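Period circadian protein homolog 2 (Mus musculus, PDB 3GDI) probably acts in the mammalian circadian clock as a regulator of transcription, with tandem PAS domains that mediate protein-protein interactions. Local coordinates at residues V202-D208 against P231-R235; P127-K131 against Q141-L145; V151-Y155 against A184-L188; M212-K217 against Q299-L304; C175-V180 against L195-V200. All coordinates share one frame; numbering follows the deposited sequence.

Interaction 1 of 5, residues V202-D208 against P231-R235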
# COMPACT_ATOMS: atom_id res chain seq x y z
N VAL A 202 -10.63 -7.05 -13.20
CA VAL A 202 -10.72 -8.50 -13.09
C VAL A 202 -11.92 -8.91 -12.23
O VAL A 202 -12.62 -9.88 -12.56
CB VAL A 202 -9.37 -9.08 -12.53
CG1 VAL A 202 -9.60 -10.29 -11.65
CG2 VAL A 202 -8.49 -9.47 -13.68
N GLN A 203 -12.18 -8.16 -11.17
CA GLN A 203 -13.30 -8.46 -10.29
C GLN A 203 -14.66 -8.12 -10.89
O GLN A 203 -15.69 -8.55 -10.38
CB GLN A 203 -13.16 -7.69 -8.97
CG GLN A 203 -11.90 -8.00 -8.21
CD GLN A 203 -11.75 -9.47 -7.92
OE1 GLN A 203 -12.72 -10.16 -7.62
NE2 GLN A 203 -10.53 -9.96 -7.98
N LEU A 204 -14.68 -7.35 -11.96
CA LEU A 204 -15.96 -6.99 -12.56
C LEU A 204 -16.46 -8.05 -13.52
O LEU A 204 -15.67 -8.78 -14.11
CB LEU A 204 -15.84 -5.64 -13.29
CG LEU A 204 -16.20 -4.35 -12.55
CD1 LEU A 204 -15.47 -4.23 -11.23
CD2 LEU A 204 -15.85 -3.19 -13.43
N HIS A 205 -17.77 -8.15 -13.67
CA HIS A 205 -18.33 -9.12 -14.58
C HIS A 205 -17.82 -8.73 -15.96
O HIS A 205 -17.73 -7.55 -16.28
CB HIS A 205 -19.87 -9.05 -14.56
CG HIS A 205 -20.52 -10.03 -15.48
ND1 HIS A 205 -21.29 -11.08 -15.01
CD2 HIS A 205 -20.47 -10.17 -16.82
CE1 HIS A 205 -21.67 -11.82 -16.03
NE2 HIS A 205 -21.19 -11.30 -17.14
N PRO A 206 -17.47 -9.72 -16.79
CA PRO A 206 -16.97 -9.44 -18.14
C PRO A 206 -17.85 -8.52 -19.00
O PRO A 206 -17.36 -7.88 -19.93
CB PRO A 206 -16.78 -10.83 -18.76
CG PRO A 206 -17.61 -11.75 -17.89
CD PRO A 206 -17.42 -11.17 -16.51
N SER A 207 -19.14 -8.43 -18.69
CA SER A 207 -20.04 -7.57 -19.46
C SER A 207 -20.15 -6.15 -18.89
O SER A 207 -20.79 -5.29 -19.48
CB SER A 207 -21.44 -8.19 -19.54
OG SER A 207 -21.39 -9.46 -20.16
N ASP A 208 -19.52 -5.91 -17.74
CA ASP A 208 -19.56 -4.60 -17.11
C ASP A 208 -18.17 -3.97 -17.12
O ASP A 208 -17.95 -2.93 -16.50
CB ASP A 208 -20.08 -4.72 -15.68
CG ASP A 208 -21.54 -5.16 -15.63
OD1 ASP A 208 -22.04 -5.45 -14.52
OD2 ASP A 208 -22.17 -5.20 -16.71
N PRO A 231 -26.45 -0.60 -12.73
CA PRO A 231 -25.79 -1.49 -11.78
C PRO A 231 -24.46 -1.99 -12.34
O PRO A 231 -24.24 -1.97 -13.55
CB PRO A 231 -26.78 -2.62 -11.66
CG PRO A 231 -27.15 -2.81 -13.12
CD PRO A 231 -27.34 -1.36 -13.62
N ILE A 232 -23.59 -2.43 -11.45
CA ILE A 232 -22.31 -2.98 -11.84
C ILE A 232 -22.24 -4.28 -11.05
O ILE A 232 -22.67 -4.32 -9.90
CB ILE A 232 -21.13 -2.04 -11.41
CG1 ILE A 232 -20.90 -0.96 -12.47
CG2 ILE A 232 -19.86 -2.84 -11.21
CD1 ILE A 232 -20.24 -1.47 -13.73
N ARG A 233 -21.75 -5.34 -11.66
CA ARG A 233 -21.63 -6.61 -10.96
C ARG A 233 -20.18 -6.83 -10.56
O ARG A 233 -19.28 -6.69 -11.38
CB ARG A 233 -22.15 -7.74 -11.84
CG ARG A 233 -23.67 -7.79 -11.84
CD ARG A 233 -24.21 -8.77 -12.84
NE ARG A 233 -23.80 -8.41 -14.19
CZ ARG A 233 -24.12 -9.11 -15.28
NH1 ARG A 233 -24.86 -10.21 -15.17
NH2 ARG A 233 -23.70 -8.70 -16.47
N PHE A 234 -19.98 -7.16 -9.29
CA PHE A 234 -18.65 -7.38 -8.72
C PHE A 234 -18.54 -8.82 -8.22
O PHE A 234 -19.42 -9.30 -7.49
CB PHE A 234 -18.48 -6.41 -7.55
CG PHE A 234 -17.06 -6.24 -7.10
CD1 PHE A 234 -16.33 -5.11 -7.50
CD2 PHE A 234 -16.46 -7.18 -6.27
CE1 PHE A 234 -15.01 -4.92 -7.07
CE2 PHE A 234 -15.15 -7.00 -5.84
CZ PHE A 234 -14.42 -5.87 -6.24
N ARG A 235 -17.46 -9.52 -8.59
CA ARG A 235 -17.28 -10.90 -8.17
C ARG A 235 -16.80 -11.05 -6.73
O ARG A 235 -15.91 -10.33 -6.27
CB ARG A 235 -16.30 -11.61 -9.10
CG ARG A 235 -16.09 -13.08 -8.76
CD ARG A 235 -15.57 -13.86 -9.96
NE ARG A 235 -14.41 -13.20 -10.56
CZ ARG A 235 -13.23 -13.09 -9.97
NH1 ARG A 235 -12.23 -12.46 -10.59
NH2 ARG A 235 -13.03 -13.62 -8.77
O HOH W 1 -14.88 -11.95 -13.51

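Interaction 2 of 5, residues P127-K131 against Q141-L145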
# COMPACT_ATOMS: atom_id res chain seq x y z
N PRO A 127 -4.06 -5.15 16.91
CA PRO A 127 -2.76 -5.29 17.57
C PRO A 127 -2.41 -4.23 18.61
O PRO A 127 -2.53 -3.03 18.35
CB PRO A 127 -1.80 -5.24 16.39
CG PRO A 127 -2.41 -4.17 15.56
CD PRO A 127 -3.90 -4.50 15.59
N TYR A 128 -1.96 -4.69 19.77
CA TYR A 128 -1.57 -3.81 20.86
C TYR A 128 -0.19 -4.18 21.38
O TYR A 128 0.11 -5.36 21.59
CB TYR A 128 -2.58 -3.90 22.01
CG TYR A 128 -3.94 -3.36 21.66
CD1 TYR A 128 -4.11 -2.04 21.26
CD2 TYR A 128 -5.08 -4.18 21.72
CE1 TYR A 128 -5.36 -1.53 20.94
CE2 TYR A 128 -6.34 -3.68 21.41
CZ TYR A 128 -6.48 -2.35 21.02
OH TYR A 128 -7.72 -1.85 20.71
N LEU A 129 0.66 -3.17 21.60
CA LEU A 129 2.00 -3.40 22.11
C LEU A 129 1.90 -3.57 23.63
O LEU A 129 1.33 -2.71 24.31
CB LEU A 129 2.89 -2.20 21.75
CG LEU A 129 4.40 -2.43 21.59
CD1 LEU A 129 5.04 -1.16 21.03
CD2 LEU A 129 5.01 -2.80 22.93
N VAL A 130 2.44 -4.67 24.16
CA VAL A 130 2.37 -4.95 25.60
C VAL A 130 3.58 -5.71 26.15
O VAL A 130 4.08 -6.65 25.52
CB VAL A 130 1.08 -5.76 25.93
CG1 VAL A 130 1.15 -6.32 27.33
CG2 VAL A 130 -0.13 -4.86 25.81
N LYS A 131 4.03 -5.32 27.34
CA LYS A 131 5.18 -5.95 27.99
C LYS A 131 4.81 -7.17 28.85
O LYS A 131 3.72 -7.23 29.43
CB LYS A 131 5.90 -4.93 28.88
CG LYS A 131 6.58 -3.79 28.13
CD LYS A 131 7.24 -2.83 29.11
CE LYS A 131 8.27 -3.54 29.98
NZ LYS A 131 8.79 -2.67 31.08
N GLN A 141 10.21 -8.15 28.78
CA GLN A 141 10.15 -8.25 27.33
C GLN A 141 8.86 -7.64 26.80
O GLN A 141 7.78 -7.89 27.34
CB GLN A 141 10.21 -9.71 26.87
CG GLN A 141 9.01 -10.54 27.33
CD GLN A 141 8.66 -11.64 26.35
OE1 GLN A 141 8.22 -11.37 25.23
NE2 GLN A 141 8.84 -12.88 26.77
N LEU A 142 8.97 -6.85 25.74
CA LEU A 142 7.79 -6.23 25.14
C LEU A 142 7.33 -7.05 23.94
O LEU A 142 8.08 -7.27 22.99
CB LEU A 142 8.11 -4.79 24.71
CG LEU A 142 9.25 -4.51 23.73
CD1 LEU A 142 9.14 -3.08 23.21
CD2 LEU A 142 10.59 -4.73 24.42
N CYS A 143 6.08 -7.52 24.00
CA CYS A 143 5.51 -8.33 22.93
C CYS A 143 4.35 -7.63 22.22
O CYS A 143 4.39 -6.42 21.99
CB CYS A 143 5.05 -9.69 23.48
SG CYS A 143 3.51 -9.67 24.42
N CYS A 144 3.31 -8.39 21.87
CA CYS A 144 2.15 -7.85 21.17
C CYS A 144 0.88 -8.65 21.44
O CYS A 144 0.81 -9.83 21.12
CB CYS A 144 2.40 -7.82 19.66
SG CYS A 144 0.92 -7.55 18.66
N LEU A 145 -0.11 -8.01 22.04
CA LEU A 145 -1.35 -8.70 22.32
C LEU A 145 -2.29 -8.35 21.19
O LEU A 145 -2.14 -7.30 20.55
CB LEU A 145 -1.93 -8.25 23.66
CG LEU A 145 -3.13 -9.05 24.19
CD1 LEU A 145 -3.21 -8.90 25.69
CD2 LEU A 145 -4.42 -8.58 23.54

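Interaction 3 of 5, residues V151-Y155 against A184-L188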
# COMPACT_ATOMS: atom_id res chain seq x y z
N VAL A 151 -15.05 -13.26 11.79
CA VAL A 151 -15.89 -12.47 10.89
C VAL A 151 -16.95 -13.32 10.20
O VAL A 151 -16.68 -14.43 9.73
CB VAL A 151 -15.04 -11.77 9.82
CG1 VAL A 151 -15.93 -11.05 8.83
CG2 VAL A 151 -14.10 -10.77 10.48
N HIS A 152 -18.17 -12.78 10.12
CA HIS A 152 -19.29 -13.48 9.48
C HIS A 152 -19.81 -12.81 8.22
O HIS A 152 -19.89 -11.58 8.13
CB HIS A 152 -20.45 -13.64 10.47
CG HIS A 152 -20.16 -14.58 11.59
ND1 HIS A 152 -19.62 -14.17 12.79
CD2 HIS A 152 -20.25 -15.93 11.65
CE1 HIS A 152 -19.39 -15.23 13.55
NE2 HIS A 152 -19.76 -16.31 12.88
N SER A 153 -20.16 -13.64 7.24
CA SER A 153 -20.69 -13.16 5.99
C SER A 153 -21.90 -12.28 6.29
O SER A 153 -22.83 -12.71 6.97
CB SER A 153 -21.12 -14.33 5.13
OG SER A 153 -21.92 -13.89 4.06
N GLY A 154 -21.89 -11.05 5.79
CA GLY A 154 -23.00 -10.15 6.03
C GLY A 154 -24.31 -10.57 5.37
O GLY A 154 -25.32 -9.88 5.49
N TYR A 155 -24.30 -11.70 4.67
CA TYR A 155 -25.50 -12.19 4.00
C TYR A 155 -26.14 -13.35 4.76
O TYR A 155 -27.00 -14.05 4.22
CB TYR A 155 -25.17 -12.63 2.57
CG TYR A 155 -24.47 -11.57 1.76
CD1 TYR A 155 -23.11 -11.67 1.47
CD2 TYR A 155 -25.16 -10.45 1.30
CE1 TYR A 155 -22.46 -10.67 0.75
CE2 TYR A 155 -24.52 -9.45 0.58
CZ TYR A 155 -23.17 -9.56 0.31
OH TYR A 155 -22.54 -8.57 -0.39
N ALA A 184 -15.95 -4.05 3.55
CA ALA A 184 -15.95 -4.88 2.35
C ALA A 184 -15.70 -6.36 2.62
O ALA A 184 -16.25 -7.22 1.93
CB ALA A 184 -14.91 -4.36 1.36
N VAL A 185 -14.87 -6.67 3.61
CA VAL A 185 -14.58 -8.07 3.90
C VAL A 185 -15.85 -8.90 4.07
O VAL A 185 -16.03 -9.92 3.42
CB VAL A 185 -13.68 -8.22 5.14
CG1 VAL A 185 -13.42 -9.69 5.40
CG2 VAL A 185 -12.35 -7.49 4.93
N PRO A 186 -16.76 -8.45 4.94
CA PRO A 186 -18.00 -9.21 5.14
C PRO A 186 -18.93 -9.23 3.91
O PRO A 186 -19.76 -10.13 3.77
CB PRO A 186 -18.66 -8.50 6.33
CG PRO A 186 -17.50 -7.96 7.08
CD PRO A 186 -16.63 -7.41 5.98
N LEU A 187 -18.79 -8.26 3.02
CA LEU A 187 -19.67 -8.24 1.85
C LEU A 187 -19.06 -8.88 0.60
O LEU A 187 -19.77 -9.13 -0.37
CB LEU A 187 -20.09 -6.80 1.54
CG LEU A 187 -20.93 -6.07 2.61
CD1 LEU A 187 -21.00 -4.60 2.28
CD2 LEU A 187 -22.32 -6.67 2.67
N LEU A 188 -17.76 -9.16 0.63
CA LEU A 188 -17.09 -9.74 -0.53
C LEU A 188 -16.47 -11.11 -0.32
O LEU A 188 -16.40 -11.91 -1.25
CB LEU A 188 -16.02 -8.79 -1.05
CG LEU A 188 -16.50 -7.44 -1.57
CD1 LEU A 188 -15.30 -6.70 -2.12
CD2 LEU A 188 -17.57 -7.61 -2.65

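Interaction 4 of 5, residues M212-K217 against Q299-L304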
# COMPACT_ATOMS: atom_id res chain seq x y z
N MET A 212 -16.52 0.43 -17.54
CA MET A 212 -15.50 1.13 -16.78
C MET A 212 -14.84 2.25 -17.56
O MET A 212 -14.44 3.26 -16.99
CB MET A 212 -14.43 0.16 -16.27
CG MET A 212 -14.87 -0.64 -15.07
SD MET A 212 -15.54 0.42 -13.75
CE MET A 212 -14.09 0.76 -12.85
N LEU A 213 -14.74 2.07 -18.88
CA LEU A 213 -14.12 3.09 -19.71
C LEU A 213 -14.92 4.38 -19.67
O LEU A 213 -14.35 5.47 -19.56
CB LEU A 213 -14.02 2.60 -21.16
CG LEU A 213 -13.36 3.60 -22.10
CD1 LEU A 213 -11.91 3.81 -21.69
CD2 LEU A 213 -13.44 3.07 -23.52
N ALA A 214 -16.24 4.26 -19.75
CA ALA A 214 -17.12 5.42 -19.72
C ALA A 214 -17.19 6.00 -18.32
O ALA A 214 -17.34 7.21 -18.14
CB ALA A 214 -18.52 5.03 -20.18
N ILE A 215 -17.07 5.15 -17.32
CA ILE A 215 -17.12 5.62 -15.96
C ILE A 215 -15.93 6.51 -15.68
O ILE A 215 -16.07 7.57 -15.08
CB ILE A 215 -17.18 4.45 -14.98
CG1 ILE A 215 -18.55 3.78 -15.09
CG2 ILE A 215 -16.94 4.92 -13.57
CD1 ILE A 215 -18.59 2.36 -14.55
N HIS A 216 -14.74 6.11 -16.11
CA HIS A 216 -13.59 6.95 -15.84
C HIS A 216 -13.64 8.27 -16.61
O HIS A 216 -13.23 9.30 -16.08
CB HIS A 216 -12.29 6.19 -16.10
CG HIS A 216 -12.03 5.12 -15.09
ND1 HIS A 216 -12.76 3.95 -15.04
CD2 HIS A 216 -11.19 5.08 -14.03
CE1 HIS A 216 -12.39 3.24 -13.99
NE2 HIS A 216 -11.44 3.91 -13.35
N LYS A 217 -14.17 8.24 -17.82
CA LYS A 217 -14.30 9.46 -18.62
C LYS A 217 -15.16 10.47 -17.86
O LYS A 217 -14.85 11.66 -17.82
CB LYS A 217 -14.93 9.16 -19.98
CG LYS A 217 -14.06 8.29 -20.85
CD LYS A 217 -14.44 8.39 -22.32
CE LYS A 217 -13.37 7.74 -23.19
NZ LYS A 217 -13.70 7.81 -24.63
N GLN A 299 -5.82 1.39 -21.47
CA GLN A 299 -6.66 2.37 -22.15
C GLN A 299 -7.18 3.39 -21.14
O GLN A 299 -7.27 4.58 -21.44
CB GLN A 299 -7.82 1.64 -22.82
CG GLN A 299 -8.55 2.42 -23.87
CD GLN A 299 -9.71 1.62 -24.46
OE1 GLN A 299 -9.56 0.44 -24.78
NE2 GLN A 299 -10.86 2.27 -24.61
N ILE A 300 -7.53 2.92 -19.95
CA ILE A 300 -8.04 3.78 -18.90
C ILE A 300 -6.90 4.58 -18.29
O ILE A 300 -7.01 5.80 -18.11
CB ILE A 300 -8.74 2.95 -17.80
CG1 ILE A 300 -10.05 2.37 -18.34
CG2 ILE A 300 -9.01 3.80 -16.58
CD1 ILE A 300 -10.73 1.37 -17.41
N HIS A 301 -5.79 3.91 -17.98
CA HIS A 301 -4.63 4.57 -17.40
C HIS A 301 -4.22 5.74 -18.29
O HIS A 301 -3.91 6.82 -17.81
CB HIS A 301 -3.47 3.59 -17.27
CG HIS A 301 -2.36 4.09 -16.40
ND1 HIS A 301 -1.18 3.40 -16.24
CD2 HIS A 301 -2.26 5.19 -15.62
CE1 HIS A 301 -0.40 4.05 -15.39
NE2 HIS A 301 -1.03 5.14 -15.00
N ARG A 302 -4.19 5.50 -19.60
CA ARG A 302 -3.83 6.53 -20.56
C ARG A 302 -4.74 7.73 -20.32
O ARG A 302 -4.28 8.87 -20.22
CB ARG A 302 -4.03 6.02 -21.99
CG ARG A 302 -3.61 7.02 -23.06
CD ARG A 302 -4.03 6.60 -24.48
NE ARG A 302 -3.50 7.53 -25.48
CZ ARG A 302 -3.80 7.51 -26.78
NH1 ARG A 302 -4.64 6.61 -27.27
NH2 ARG A 302 -3.24 8.40 -27.60
N LEU A 303 -6.04 7.47 -20.23
CA LEU A 303 -7.03 8.52 -20.00
C LEU A 303 -6.75 9.34 -18.73
O LEU A 303 -6.79 10.57 -18.76
CB LEU A 303 -8.42 7.88 -19.90
CG LEU A 303 -9.60 8.84 -19.87
CD1 LEU A 303 -9.80 9.40 -21.28
CD2 LEU A 303 -10.86 8.12 -19.41
N LEU A 304 -6.47 8.67 -17.63
CA LEU A 304 -6.21 9.33 -16.36
C LEU A 304 -4.88 10.08 -16.27
O LEU A 304 -4.57 10.68 -15.24
CB LEU A 304 -6.28 8.33 -15.20
CG LEU A 304 -7.60 7.74 -14.68
CD1 LEU A 304 -8.77 8.67 -14.93
CD2 LEU A 304 -7.83 6.42 -15.34

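Interaction 5 of 5, residues C175-V180 against L195-V200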
# COMPACT_ATOMS: atom_id res chain seq x y z
N CYS A 175 -5.23 1.43 -12.41
CA CYS A 175 -6.34 0.54 -12.12
C CYS A 175 -6.12 -0.68 -11.24
O CYS A 175 -6.80 -1.69 -11.41
CB CYS A 175 -7.01 0.10 -13.42
SG CYS A 175 -7.91 1.44 -14.23
N LEU A 176 -5.15 -0.60 -10.33
CA LEU A 176 -4.90 -1.68 -9.38
C LEU A 176 -5.45 -1.16 -8.04
O LEU A 176 -5.22 0.00 -7.69
CB LEU A 176 -3.40 -1.93 -9.23
CG LEU A 176 -2.68 -2.83 -10.23
CD1 LEU A 176 -3.42 -2.86 -11.55
CD2 LEU A 176 -1.24 -2.34 -10.38
N PHE A 177 -6.17 -1.99 -7.31
CA PHE A 177 -6.71 -1.55 -6.01
C PHE A 177 -5.60 -0.97 -5.16
O PHE A 177 -4.46 -1.39 -5.26
CB PHE A 177 -7.34 -2.73 -5.25
CG PHE A 177 -8.65 -3.21 -5.82
CD1 PHE A 177 -9.78 -2.38 -5.78
CD2 PHE A 177 -8.76 -4.46 -6.39
CE1 PHE A 177 -11.00 -2.81 -6.31
CE2 PHE A 177 -9.98 -4.90 -6.92
CZ PHE A 177 -11.10 -4.07 -6.88
N GLN A 178 -5.93 0.01 -4.32
CA GLN A 178 -4.95 0.60 -3.43
C GLN A 178 -5.35 0.25 -1.99
O GLN A 178 -4.52 0.12 -1.09
CB GLN A 178 -4.90 2.13 -3.60
CG GLN A 178 -3.91 2.83 -2.66
CD GLN A 178 -4.54 3.19 -1.31
OE1 GLN A 178 -3.84 3.41 -0.31
NE2 GLN A 178 -5.86 3.27 -1.29
N ALA A 179 -6.66 0.11 -1.81
CA ALA A 179 -7.21 -0.23 -0.52
C ALA A 179 -8.66 -0.60 -0.68
O ALA A 179 -9.31 -0.24 -1.67
CB ALA A 179 -7.09 0.94 0.43
N VAL A 180 -9.15 -1.36 0.29
CA VAL A 180 -10.53 -1.80 0.35
C VAL A 180 -10.84 -1.56 1.82
O VAL A 180 -10.05 -1.92 2.69
CB VAL A 180 -10.65 -3.29 0.04
CG1 VAL A 180 -12.10 -3.66 -0.03
CG2 VAL A 180 -9.96 -3.61 -1.27
N LEU A 195 -7.04 -8.36 -2.55
CA LEU A 195 -7.37 -7.41 -3.62
C LEU A 195 -6.36 -6.29 -3.83
O LEU A 195 -6.30 -5.72 -4.92
CB LEU A 195 -8.75 -6.81 -3.35
CG LEU A 195 -9.89 -7.80 -3.51
CD1 LEU A 195 -11.20 -7.27 -2.95
CD2 LEU A 195 -10.01 -8.09 -5.00
N ILE A 196 -5.58 -5.95 -2.82
CA ILE A 196 -4.62 -4.86 -2.98
C ILE A 196 -3.58 -5.19 -4.05
O ILE A 196 -2.97 -6.25 -4.01
CB ILE A 196 -3.89 -4.55 -1.65
CG1 ILE A 196 -4.88 -3.96 -0.64
CG2 ILE A 196 -2.79 -3.54 -1.88
CD1 ILE A 196 -4.26 -3.68 0.72
N GLU A 197 -3.40 -4.27 -5.00
CA GLU A 197 -2.44 -4.42 -6.10
C GLU A 197 -2.89 -5.34 -7.24
O GLU A 197 -2.07 -5.75 -8.06
CB GLU A 197 -1.09 -4.93 -5.57
CG GLU A 197 -0.44 -4.05 -4.51
CD GLU A 197 0.13 -2.77 -5.06
OE1 GLU A 197 0.86 -2.09 -4.32
OE2 GLU A 197 -0.16 -2.43 -6.23
N THR A 198 -4.18 -5.66 -7.29
CA THR A 198 -4.67 -6.51 -8.37
C THR A 198 -5.59 -5.68 -9.27
O THR A 198 -6.14 -4.67 -8.83
CB THR A 198 -5.43 -7.74 -7.81
OG1 THR A 198 -6.72 -7.35 -7.33
CG2 THR A 198 -4.64 -8.36 -6.66
N PRO A 199 -5.77 -6.10 -10.53
CA PRO A 199 -6.63 -5.34 -11.45
C PRO A 199 -8.06 -5.21 -10.97
O PRO A 199 -8.70 -6.19 -10.62
CB PRO A 199 -6.55 -6.13 -12.76
CG PRO A 199 -5.22 -6.83 -12.68
CD PRO A 199 -5.21 -7.28 -11.22
N VAL A 200 -8.55 -3.98 -10.96
CA VAL A 200 -9.91 -3.68 -10.57
C VAL A 200 -10.86 -4.39 -11.53
O VAL A 200 -11.82 -5.03 -11.12
CB VAL A 200 -10.18 -2.17 -10.68
CG1 VAL A 200 -11.67 -1.88 -10.55
CG2 VAL A 200 -9.36 -1.43 -9.64

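Interaction 1 of 5, residues V202-D208 against P231-R235
His205 and Arg233 come together through different first torsions. The ring carbon CG of His205 is anti to the backbone N (chi1 -179°). The CG of Arg233 lies beside its backbone N (chi1 -79°), and a bend at chi3 turns the guanidinium over the ring. The contact belongs to the second PAS fold, where the turn after helix 200-203 packs on the edge strand 227-235. The two side chains run side by side. Their planes are parallel to within 1°, with centres 3.6 Å apart, the guanidinium lying flat over the centre of the imidazole. Asp208 OD1 meets the edge of the same guanidinium, near its plane. It forms a salt bridge with Arg233 NE, long and weak at 3.5 Å. The same oxygen takes the backbone N of Arg233 on its anti lone pair, at 2.9 Å. Without the imidazole, as with an alanine in place of His205, the Arg233 guanidinium would probably lose its stacking partner and be freer to turn. A type I turn from His205 to Asp208 places the carboxylate. Backbone bonds join His205 N to Arg233 O and Arg235 N to Gln203 O. Deeper in, Gln203 CB lies over the Phe234 ring, a CH-pi contact 3.8 Å from the centroid. Leu204 CD1 also touches that ring. Arg235 has its salt bridge with Glu286, outside the contact. Its NH1 also donates to Val202 O at 3.3 Å, from above the carbonyl plane, while one water accepts from Arg235 NE and donates to Val202 O.

Interaction 2 of 5, residues P127-K131 against Q141-L145
Tyr128 and Leu145 pair through both of their backbone polar groups. Tyr128 N donates to Leu145 O at 2.7 Å, and Leu145 N returns a bond of 2.7 Å to Tyr128 O. This is an antiparallel hydrogen-bonded pair in the hairpin of strands 121-131 and 142-150. The return bond is the more bent, with an N-H...O angle of 142°. Tyr128 O has a further neighbour, the CA of Cys144, in a CA-H...O contact of 3.2 Å. Two residues on, Val130 O accepts from Cys143 N at 2.7 Å. The reverse bond, from Val130 N to Cys143 O, is weak at 3.4 Å. Pairing is therefore less even toward the hairpin end. At Lys131 the CA points a hydrogen at Gln141 O, and Gln141 also bonds through its backbone to Val132.

The side chains add apolar cover. Leu129 has its CG anti to the backbone N (chi1 -153°), which carries CD2 over to Leu142 CB on the neighbouring strand, 4.1 Å away. The aliphatic CG of Lys131 touches the same CB, and the rest of its chain leads away. Pro127 CB meets Cys144 SG on the side of Leu129 and Leu142. Val130 and Leu145 face the other side of the sheet, where their contact is looser.

Strand 142-150 lies between 121-131 and 26-31 in the five-stranded sheet of the first PAS domain. The backbone of Cys144 accordingly bonds to Val31. Trp85, from a loop, meets the Tyr128 ring, and Leu39 of strand 38-41 touches Gln141 and Cys143.

Interaction 3 of 5, residues V151-Y155 against A184-L188
Tyr155 OH donates to Leu187 O at 2.8 Å, the shortest polar bond between loop 151-155 and helix 184-188. The hydroxyl lies in the carbonyl plane and uses a lone pair of the oxygen. That oxygen sits at the edge of the tyrosine ring, near its plane. With CG beside the backbone N (chi1 -54°), the ring reaches from the loop to the short helix. Leu187 crosses it at about a right angle, and its CD2 touches CZ at 3.8 Å. A phenylalanine in place of Tyr155 would probably leave Leu187 O without this donor.

One residue earlier, Gly154 N donates to Pro186 O at 3.1 Å, from above the carbonyl plane. Pro186 CG also packs on Val151 CG1, 3.9 Å away. Ser153 OG accepts from Tyr155 N, which makes an ST turn, and is also hydrogen-bonded to Glu275 O. This fixes the chain just before the tyrosine.

The loop follows strand 142-150 of the first PAS sheet and leads to strand 166-171 of the second. The contact thus ties the linker of a tandem PAS arrangement to a short helix of the second PAS fold.

Interaction 4 of 5, residues M212-K217 against Q299-L304
Ile300 CG2 sits over one face of the His216 ring, 3.8 Å from its centroid, in a CH-pi contact. The methyl is offset toward the rim, above CG and CD2. The CD1 of Ile300 reaches on to Met212 CB at 4.1 Å. Its CG1 passes Leu213 CD1, the two side chains running in opposite directions. Leu304 CD2 approaches His216 CD2 at 3.8 Å. Leu303, three residues on from Ile300, touches the CG of Lys217 with its CD2 at 3.5 Å and lies near His216 CB.

The His216 ring is held in place by polar bonds at its own edge. Chi1 of -70° sets the ring beside the backbone N, and chi2 of 71° turns ND1 back toward Met212 O. ND1 donates to that oxygen at 2.7 Å in a nearly straight bond. The same oxygen takes the helical bond from His216 N, the two donors arriving from opposite faces of its plane. The other ring nitrogen, NE2, is hydrogen-bonded to NE2 of His171, so both nitrogens have partners.

The two short helical segments run almost parallel, 7° apart, with axes 10.1 Å from each other. Helix 291-303, near the C-terminus, thus packs along helix 209-221 of the second PAS domain. Leu201 of helix 200-203 touches both Met212 and Ile300, and Ile262 and Ile259 of strand 259-268 back His216 and Leu304.

Interaction 5 of 5, residues C175-V180 against L195-V200
Phe177 lays its ring under Val200, whose CG2 stands over the ring centre, 4.0 Å from the centroid. This CH-pi contact is made in the second PAS fold, where edge strand 177-180 meets the loop between helices 192-195 and 200-203. The phenyl has CG beside the backbone N (chi1 -73°), which directs it into the loop. Leu195 lies alongside it, pointing the same way, with CD2 3.7 Å from Phe177 CE2. Leu195 O comes to the ring edge, near its plane. Val180 CG2 closes on Leu195 CB from further along the strand.

The backbones are joined at three places. Val200 N donates to Cys175 O at 2.9 Å. Phe177 N donates to Thr198 O at 3.1 Å, and Phe177 O accepts from Glu197 N. Both polar backbone atoms of Phe177 are therefore used by the loop. Leu176 CA adds a CA-H...O contact to Thr198 O. The leucine side chain rests on the Glu197 carbonyl through CG.

The strand is irregular on its other side: Gln178 and Ala179 both face Thr170 of strand 166-171, a classic beta bulge. The second subunit also reaches this region. Its Gln178 packs on Gln178 here, and its Tyr80 on Thr198 and Pro199.

The loop is shaped by a type II turn from Leu195 to Thr198. Leu195 O is gripped twice within it, by Thr198 N at 3.2 Å and by Thr198 OG1 at 2.9 Å, both from the same face of the carbonyl plane.

Interactions 1 and 5 lie in the second PAS fold, and interaction 4 packs the C-terminal helix 291-303 on it; the three touch one another. Phe234 of interaction 1 packs on Phe177 of interaction 5, and Ile300 of interaction 4 on Cys175. Interactions 1 and 5 reach opposite edge strands of one sheet. Interaction 2 stands apart in the first PAS sheet. Interactions 3 and 5 both lie about 10 Å from the chain's centre, but only 3 has no exposed residue among those that touch; 1, 2, 4 and 5 are partly buried. The chemistry differs accordingly: charge and stacking at 1, backbone pairing at 2, carbonyl bonds at 3, apolar helix packing at 4, an aromatic core at 5.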